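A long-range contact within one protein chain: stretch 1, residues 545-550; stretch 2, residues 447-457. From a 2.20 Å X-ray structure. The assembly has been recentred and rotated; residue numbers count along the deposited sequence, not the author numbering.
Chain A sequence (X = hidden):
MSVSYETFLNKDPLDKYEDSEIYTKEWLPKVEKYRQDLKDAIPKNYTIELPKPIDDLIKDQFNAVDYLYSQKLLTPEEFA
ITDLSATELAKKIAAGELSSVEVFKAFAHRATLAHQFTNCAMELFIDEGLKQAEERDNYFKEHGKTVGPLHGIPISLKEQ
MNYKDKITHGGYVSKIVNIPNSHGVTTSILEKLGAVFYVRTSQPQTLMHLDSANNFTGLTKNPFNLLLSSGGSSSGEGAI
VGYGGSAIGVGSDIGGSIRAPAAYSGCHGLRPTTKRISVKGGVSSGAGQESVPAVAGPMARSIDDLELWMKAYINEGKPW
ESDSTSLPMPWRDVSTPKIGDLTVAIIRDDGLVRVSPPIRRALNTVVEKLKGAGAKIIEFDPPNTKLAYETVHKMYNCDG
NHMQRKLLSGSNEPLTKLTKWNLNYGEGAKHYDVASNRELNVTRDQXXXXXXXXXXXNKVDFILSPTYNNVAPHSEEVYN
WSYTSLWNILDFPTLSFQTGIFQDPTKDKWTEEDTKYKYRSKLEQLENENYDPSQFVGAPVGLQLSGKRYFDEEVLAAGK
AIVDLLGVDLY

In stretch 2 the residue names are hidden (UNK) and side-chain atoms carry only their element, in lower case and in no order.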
ATOM      1  N   LEU A 545     -11.964  18.282  -6.689  1.00 22.01           N
ATOM      2  CA  LEU A 545     -11.790  18.492  -5.254  1.00 23.36           C
ATOM      3  C   LEU A 545     -10.980  17.328  -4.680  1.00 22.87           C
ATOM      4  O   LEU A 545     -11.455  16.187  -4.645  1.00 23.85           O
ATOM      5  CB  LEU A 545     -13.151  18.622  -4.575  1.00 23.03           C
ATOM      6  CG  LEU A 545     -13.185  19.206  -3.159  1.00 28.92           C
ATOM      7  CD1 LEU A 545     -13.069  20.727  -3.157  1.00 24.07           C
ATOM      8  CD2 LEU A 545     -14.483  18.768  -2.514  1.00 29.13           C
ATOM      9  N   SER A 546      -9.760  17.610  -4.231  1.00 23.77           N
ATOM     10  CA  SER A 546      -8.857  16.601  -3.689  1.00 26.46           C
ATOM     11  C   SER A 546      -8.704  16.748  -2.176  1.00 30.66           C
ATOM     12  O   SER A 546      -8.526  17.859  -1.670  1.00 29.06           O
ATOM     13  CB  SER A 546      -7.474  16.707  -4.333  1.00 24.87           C
ATOM     14  OG  SER A 546      -7.589  16.747  -5.734  1.00 27.39           O
ATOM     15  N   GLY A 547      -8.738  15.620  -1.461  1.00 27.23           N
ATOM     16  CA  GLY A 547      -8.499  15.584  -0.038  1.00 25.84           C
ATOM     17  C   GLY A 547      -7.231  14.825   0.317  1.00 29.44           C
ATOM     18  O   GLY A 547      -6.546  14.271  -0.538  1.00 28.78           O
ATOM     19  N   LYS A 548      -6.919  14.826   1.617  1.00 26.54           N
ATOM     20  CA  LYS A 548      -5.780  14.058   2.097  1.00 29.40           C
ATOM     21  C   LYS A 548      -6.030  12.558   1.920  1.00 25.29           C
ATOM     22  O   LYS A 548      -7.171  12.094   1.826  1.00 21.93           O
ATOM     23  CB  LYS A 548      -5.487  14.379   3.567  1.00 33.28           C
ATOM     24  CG  LYS A 548      -4.743  15.696   3.793  1.00 35.40           C
ATOM     25  CD  LYS A 548      -4.937  16.220   5.214  1.00 35.05           C
ATOM     26  CE  LYS A 548      -6.322  15.859   5.735  1.00 34.67           C
ATOM     27  NZ  LYS A 548      -6.657  16.564   7.007  1.00 50.79           N
ATOM     28  N   ARG A 549      -4.935  11.795   1.892  1.00 24.09           N
ATOM     29  CA  ARG A 549      -5.009  10.367   1.584  1.00 26.37           C
ATOM     30  C   ARG A 549      -5.873   9.626   2.594  1.00 25.43           C
ATOM     31  O   ARG A 549      -5.701   9.784   3.809  1.00 30.64           O
ATOM     32  CB  ARG A 549      -3.600   9.758   1.565  1.00 29.36           C
ATOM     33  CG  ARG A 549      -2.733  10.241   0.426  1.00 28.42           C
ATOM     34  CD  ARG A 549      -1.450   9.428   0.357  1.00 29.51           C
ATOM     35  NE  ARG A 549      -1.644   8.163  -0.340  1.00 24.73           N
ATOM     36  CZ  ARG A 549      -1.028   7.034  -0.012  1.00 33.67           C
ATOM     37  NH1 ARG A 549      -0.180   6.977   1.006  1.00 30.16           N
ATOM     38  NH2 ARG A 549      -1.257   5.936  -0.729  1.00 30.32           N
ATOM     39  N   TYR A 550      -6.794   8.813   2.078  1.00 23.34           N
ATOM     40  CA  TYR A 550      -7.728   7.976   2.835  1.00 26.47           C
ATOM     41  C   TYR A 550      -8.804   8.779   3.552  1.00 28.80           C
ATOM     42  O   TYR A 550      -9.514   8.239   4.403  1.00 28.29           O
ATOM     43  CB  TYR A 550      -6.993   7.045   3.809  1.00 25.76           C
ATOM     44  CG  TYR A 550      -6.186   6.061   3.014  1.00 28.99           C
ATOM     45  CD1 TYR A 550      -6.809   5.004   2.354  1.00 25.83           C
ATOM     46  CD2 TYR A 550      -4.817   6.235   2.842  1.00 26.71           C
ATOM     47  CE1 TYR A 550      -6.086   4.120   1.583  1.00 26.73           C
ATOM     48  CE2 TYR A 550      -4.080   5.357   2.068  1.00 29.91           C
ATOM     49  CZ  TYR A 550      -4.719   4.306   1.440  1.00 30.34           C
ATOM     50  OH  TYR A 550      -3.981   3.442   0.662  1.00 34.21           O
ATOM     51  N   UNK A 447       7.287  13.939  -2.906  1.00 23.28           N
ATOM     52  CA  UNK A 447       6.182  14.783  -3.348  1.00 27.04           C
ATOM     53  C   UNK A 447       4.962  14.603  -2.460  1.00 26.16           C
ATOM     54  O   UNK A 447       4.310  15.580  -2.080  1.00 25.69           O
ATOM     55  c   UNK A 447       6.895  14.839  -5.809  1.00 32.15           C
ATOM     56  c   UNK A 447       6.905  16.351  -6.038  1.00 28.83           C
ATOM     57  c   UNK A 447       6.634  14.090  -7.096  1.00 27.08           C
ATOM     58  c   UNK A 447       5.822  14.458  -4.796  1.00 31.07           C
ATOM     59  N   UNK A 448       4.627  13.349  -2.145  1.00 22.20           N
ATOM     60  CA  UNK A 448       3.490  13.069  -1.279  1.00 27.27           C
ATOM     61  C   UNK A 448       3.639  13.749   0.079  1.00 28.90           C
ATOM     62  O   UNK A 448       2.666  14.302   0.613  1.00 25.16           O
ATOM     63  c   UNK A 448       3.329  11.562  -1.100  1.00 26.50           C
ATOM     64  c   UNK A 448       1.783   7.465  -3.430  1.00 32.74           C
ATOM     65  n   UNK A 448       1.952   6.630  -2.415  1.00 28.09           N
ATOM     66  c   UNK A 448       2.682  10.893  -2.292  1.00 27.67           C
ATOM     67  n   UNK A 448       1.260   7.016  -4.571  1.00 29.96           N
ATOM     68  c   UNK A 448       2.615   9.379  -2.115  1.00 26.32           C
ATOM     69  n   UNK A 448       2.120   8.746  -3.333  1.00 27.26           N
ATOM     70  N   UNK A 449       4.842  13.715   0.656  1.00 25.69           N
ATOM     71  CA  UNK A 449       5.045  14.372   1.941  1.00 32.59           C
ATOM     72  C   UNK A 449       4.953  15.882   1.790  1.00 34.75           C
ATOM     73  O   UNK A 449       4.338  16.556   2.626  1.00 29.23           O
ATOM     74  c   UNK A 449       6.392  13.965   2.544  1.00 31.62           C
ATOM     75  c   UNK A 449       6.346  12.582   3.188  1.00 37.87           C
ATOM     76  o   UNK A 449       5.296  12.223   3.762  1.00 36.04           O
ATOM     77  o   UNK A 449       7.359  11.847   3.121  1.00 42.01           O
ATOM     78  N   UNK A 450       5.539  16.429   0.718  1.00 28.36           N
ATOM     79  CA  UNK A 450       5.500  17.875   0.530  1.00 28.35           C
ATOM     80  C   UNK A 450       4.060  18.375   0.522  1.00 31.32           C
ATOM     81  O   UNK A 450       3.741  19.377   1.171  1.00 35.83           O
ATOM     82  o   UNK A 450       7.401  19.369  -3.101  1.00 32.24           O
ATOM     83  n   UNK A 450       7.580  21.419  -2.212  1.00 31.74           N
ATOM     84  c   UNK A 450       6.298  19.766  -0.988  1.00 33.54           C
ATOM     85  c   UNK A 450       6.225  18.263  -0.765  1.00 30.55           C
ATOM     86  c   UNK A 450       7.140  20.170  -2.201  1.00 35.02           C
ATOM     87  N   UNK A 451       3.167  17.657  -0.163  1.00 28.02           N
ATOM     88  CA  UNK A 451       1.781  18.092  -0.298  1.00 28.32           C
ATOM     89  C   UNK A 451       0.970  17.778   0.949  1.00 30.70           C
ATOM     90  O   UNK A 451       0.079  18.547   1.325  1.00 29.02           O
ATOM     91  c   UNK A 451       1.355  18.184  -2.804  1.00 26.98           C
ATOM     92  c   UNK A 451       2.823  18.922  -4.553  1.00 26.28           C
ATOM     93  c   UNK A 451       1.780  19.613  -5.136  1.00 27.01           C
ATOM     94  c   UNK A 451       0.524  19.602  -4.566  1.00 25.26           C
ATOM     95  c   UNK A 451       1.132  17.428  -1.525  1.00 28.57           C
ATOM     96  o   UNK A 451       1.998  20.311  -6.309  1.00 27.78           O
ATOM     97  c   UNK A 451       2.606  18.212  -3.400  1.00 23.61           C
ATOM     98  c   UNK A 451       0.321  18.892  -3.402  1.00 25.83           C
ATOM     99  N   UNK A 452       1.228  16.632   1.574  1.00 29.61           N
ATOM    100  CA  UNK A 452       0.520  16.320   2.806  1.00 32.42           C
ATOM    101  C   UNK A 452       0.918  17.304   3.902  1.00 34.74           C
ATOM    102  O   UNK A 452       0.060  17.795   4.639  1.00 34.24           O
ATOM    103  o   UNK A 452      -1.111  14.486   4.633  1.00 28.22           O
ATOM    104  c   UNK A 452       0.798  14.866   3.201  1.00 29.63           C
ATOM    105  c   UNK A 452       0.118  14.449   4.503  1.00 32.14           C
ATOM    106  n   UNK A 452       0.927  14.005   5.462  1.00 31.76           N
ATOM    107  N   UNK A 453       2.207  17.659   3.970  1.00 31.41           N
ATOM    108  CA  UNK A 453       2.663  18.639   4.948  1.00 32.70           C
ATOM    109  C   UNK A 453       2.037  20.002   4.698  1.00 37.56           C
ATOM    110  O   UNK A 453       1.827  20.771   5.642  1.00 34.91           O
ATOM    111  o   UNK A 453       4.272  16.758   6.156  1.00 38.55           O
ATOM    112  c   UNK A 453       4.179  18.787   4.890  1.00 34.41           C
ATOM    113  o   UNK A 453       6.134  17.491   5.244  1.00 36.56           O
ATOM    114  c   UNK A 453       4.909  17.591   5.471  1.00 38.94           C
ATOM    115  N   UNK A 454       1.778  20.337   3.431  1.00 30.42           N
ATOM    116  CA  UNK A 454       1.132  21.605   3.120  1.00 30.47           C
ATOM    117  C   UNK A 454      -0.266  21.665   3.718  1.00 34.49           C
ATOM    118  O   UNK A 454      -0.621  22.640   4.388  1.00 39.68           O
ATOM    119  c   UNK A 454       0.357  24.237   1.402  1.00 35.57           C
ATOM    120  c   UNK A 454      -2.043  23.537   0.241  1.00 37.97           C
ATOM    121  c   UNK A 454       0.076  22.892   1.196  1.00 34.12           C
ATOM    122  c   UNK A 454      -0.544  25.228   1.034  1.00 36.89           C
ATOM    123  c   UNK A 454       1.067  21.824   1.608  1.00 34.40           C
ATOM    124  c   UNK A 454      -1.744  24.882   0.449  1.00 37.63           C
ATOM    125  c   UNK A 454      -1.131  22.551   0.624  1.00 32.79           C
ATOM    126  N   UNK A 455      -1.072  20.629   3.494  1.00 30.23           N
ATOM    127  CA  UNK A 455      -2.429  20.618   4.015  1.00 34.72           C
ATOM    128  C   UNK A 455      -2.538  20.404   5.533  1.00 37.40           C
ATOM    129  O   UNK A 455      -3.476  20.908   6.152  1.00 29.97           O
ATOM    130 se   UNK A 455      -4.256  18.336   0.848  0.56 38.93          SE
ATOM    131  c   UNK A 455      -3.338  19.765   1.773  1.00 34.74           C
ATOM    132  c   UNK A 455      -6.058  18.737   1.488  1.00 32.77           C
ATOM    133  c   UNK A 455      -3.276  19.564   3.292  1.00 34.77           C
ATOM    134  N   UNK A 456      -1.608  19.642   6.118  1.00 36.78           N
ATOM    135  CA  UNK A 456      -1.594  19.464   7.566  1.00 33.95           C
ATOM    136  C   UNK A 456      -1.191  20.764   8.253  1.00 34.54           C
ATOM    137  O   UNK A 456      -1.935  21.296   9.081  1.00 37.90           O
ATOM    138  c   UNK A 456      -1.234  16.976   7.486  1.00 37.02           C
ATOM    139  c   UNK A 456      -0.658  18.304   7.958  1.00 39.50           C
ATOM    140  c   UNK A 456      -0.399  18.285   9.480  1.00 36.73           C
ATOM    141  N   UNK A 457      -0.032  21.318   7.878  1.00 36.77           N
ATOM    142  CA  UNK A 457       0.549  22.473   8.556  1.00 35.72           C
ATOM    143  C   UNK A 457      -0.248  23.749   8.347  1.00 42.39           C
ATOM    144  O   UNK A 457      -0.145  24.666   9.168  1.00 44.86           O
ATOM    145  o   UNK A 457       5.282  21.101   8.388  1.00 54.20           O
ATOM    146  c   UNK A 457       1.985  22.699   8.075  1.00 36.03           C
ATOM    147  c   UNK A 457       2.971  21.679   8.624  1.00 35.58           C
ATOM    148  c   UNK A 457       4.326  21.747   7.950  1.00 49.13           C
ATOM    149  n   UNK A 457       4.419  22.531   6.873  1.00 50.14           N
TER
HETATM  150  O   HOH W   1      -2.429  13.407   2.286  1.00 37.60           O
HETATM  151  O   HOH W   2      -6.211  19.456   7.255  1.00 39.35           O

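Stretch 2 is a helix, its backbone joined throughout by i to i+4 hydrogen bonds, and its side chains can be identified one by one. Position 447 carries four carbons forked at the second, out of reach of stretch 1; this is a leucine, Leu-447. At position 448 three carbons lead to a nitrogen and then to a carbon bearing two more nitrogens, an extended chain whose CA-to-CB bond points toward stretch 1. One of the terminal nitrogens approaches the guanidinium of Arg-549. The residue is Arg-448, and its NH1 lies 3.7 Å from NH2 of Arg-549.

Position 449 has two carbons, the second holding two oxygens, and touches nothing on stretch 1: Asp-449. Position 450 has three carbons, the last with one oxygen and one nitrogen, and is also out of reach, which gives Gln-450. Position 451 has one carbon and then a six-carbon ring bearing an oxygen, again out of reach of stretch 1; it is Tyr-451.

At position 452 there are two carbons, the second with one oxygen and one nitrogen. The CA-to-CB bond points sideways, but the end of the side chain comes nearer, its oxygen approaching the aliphatic part of Lys-548. The residue is Asn-452, with OD1 3.9 Å from CG of Lys-548. The CA atoms of Asn-452 and Lys-548, 6.7 Å apart, are the closest CA pair across the stretches.

Position 453 repeats the pattern of two carbons and two oxygens, does not reach stretch 1, and is Asp-453. Position 454, one carbon and a plain six-carbon ring, makes no contact either; it is Phe-454. Position 455 is an unbranched chain of two carbons, a selenium and a terminal carbon; its CA-to-CB bond points toward stretch 1, and its atoms touch Ser-546, Gly-547 and Lys-548. It is selenomethionine, Met-455. Its SE packs 4.0 Å from CG of Lys-548, and its CE lies 4.1 Å from O of Ser-546 and 4.2 Å from C of Gly-547.

Position 456 has one carbon carrying two more, one of which approaches Lys-548; it is Val-456, with CG2 4.4 Å from CD of Lys-548. Position 457, three carbons ending in one oxygen and one nitrogen, is exposed and without contact: Gln-457.

The contact is small, burying 283 Å² in all, and no direct hydrogen bond crosses it. Lys-548 has the largest area covered by the other stretch (75 Å²), and its aliphatic chain packs against Asn-452, Met-455 and Val-456, residues brought to one side by the helical turn. Water supplies the polar links. Water 1 donates to OD1 of Asn-452 (2.9 Å) and accepts from N of Arg-549 (3.0 Å), joining side chain to backbone; water 2 donates to O of Met-455 (3.3 Å) and accepts from NZ of Lys-548 (2.9 Å). At the arginine pair, NH1 of Arg-448 sits over one face of the Arg-549 guanidinium. These like charges would repel each other, but both groups also have hydrogen-bonding partners elsewhere in the structure.

Stretch 2, residues 447-457: LRDQYNDFMVQ
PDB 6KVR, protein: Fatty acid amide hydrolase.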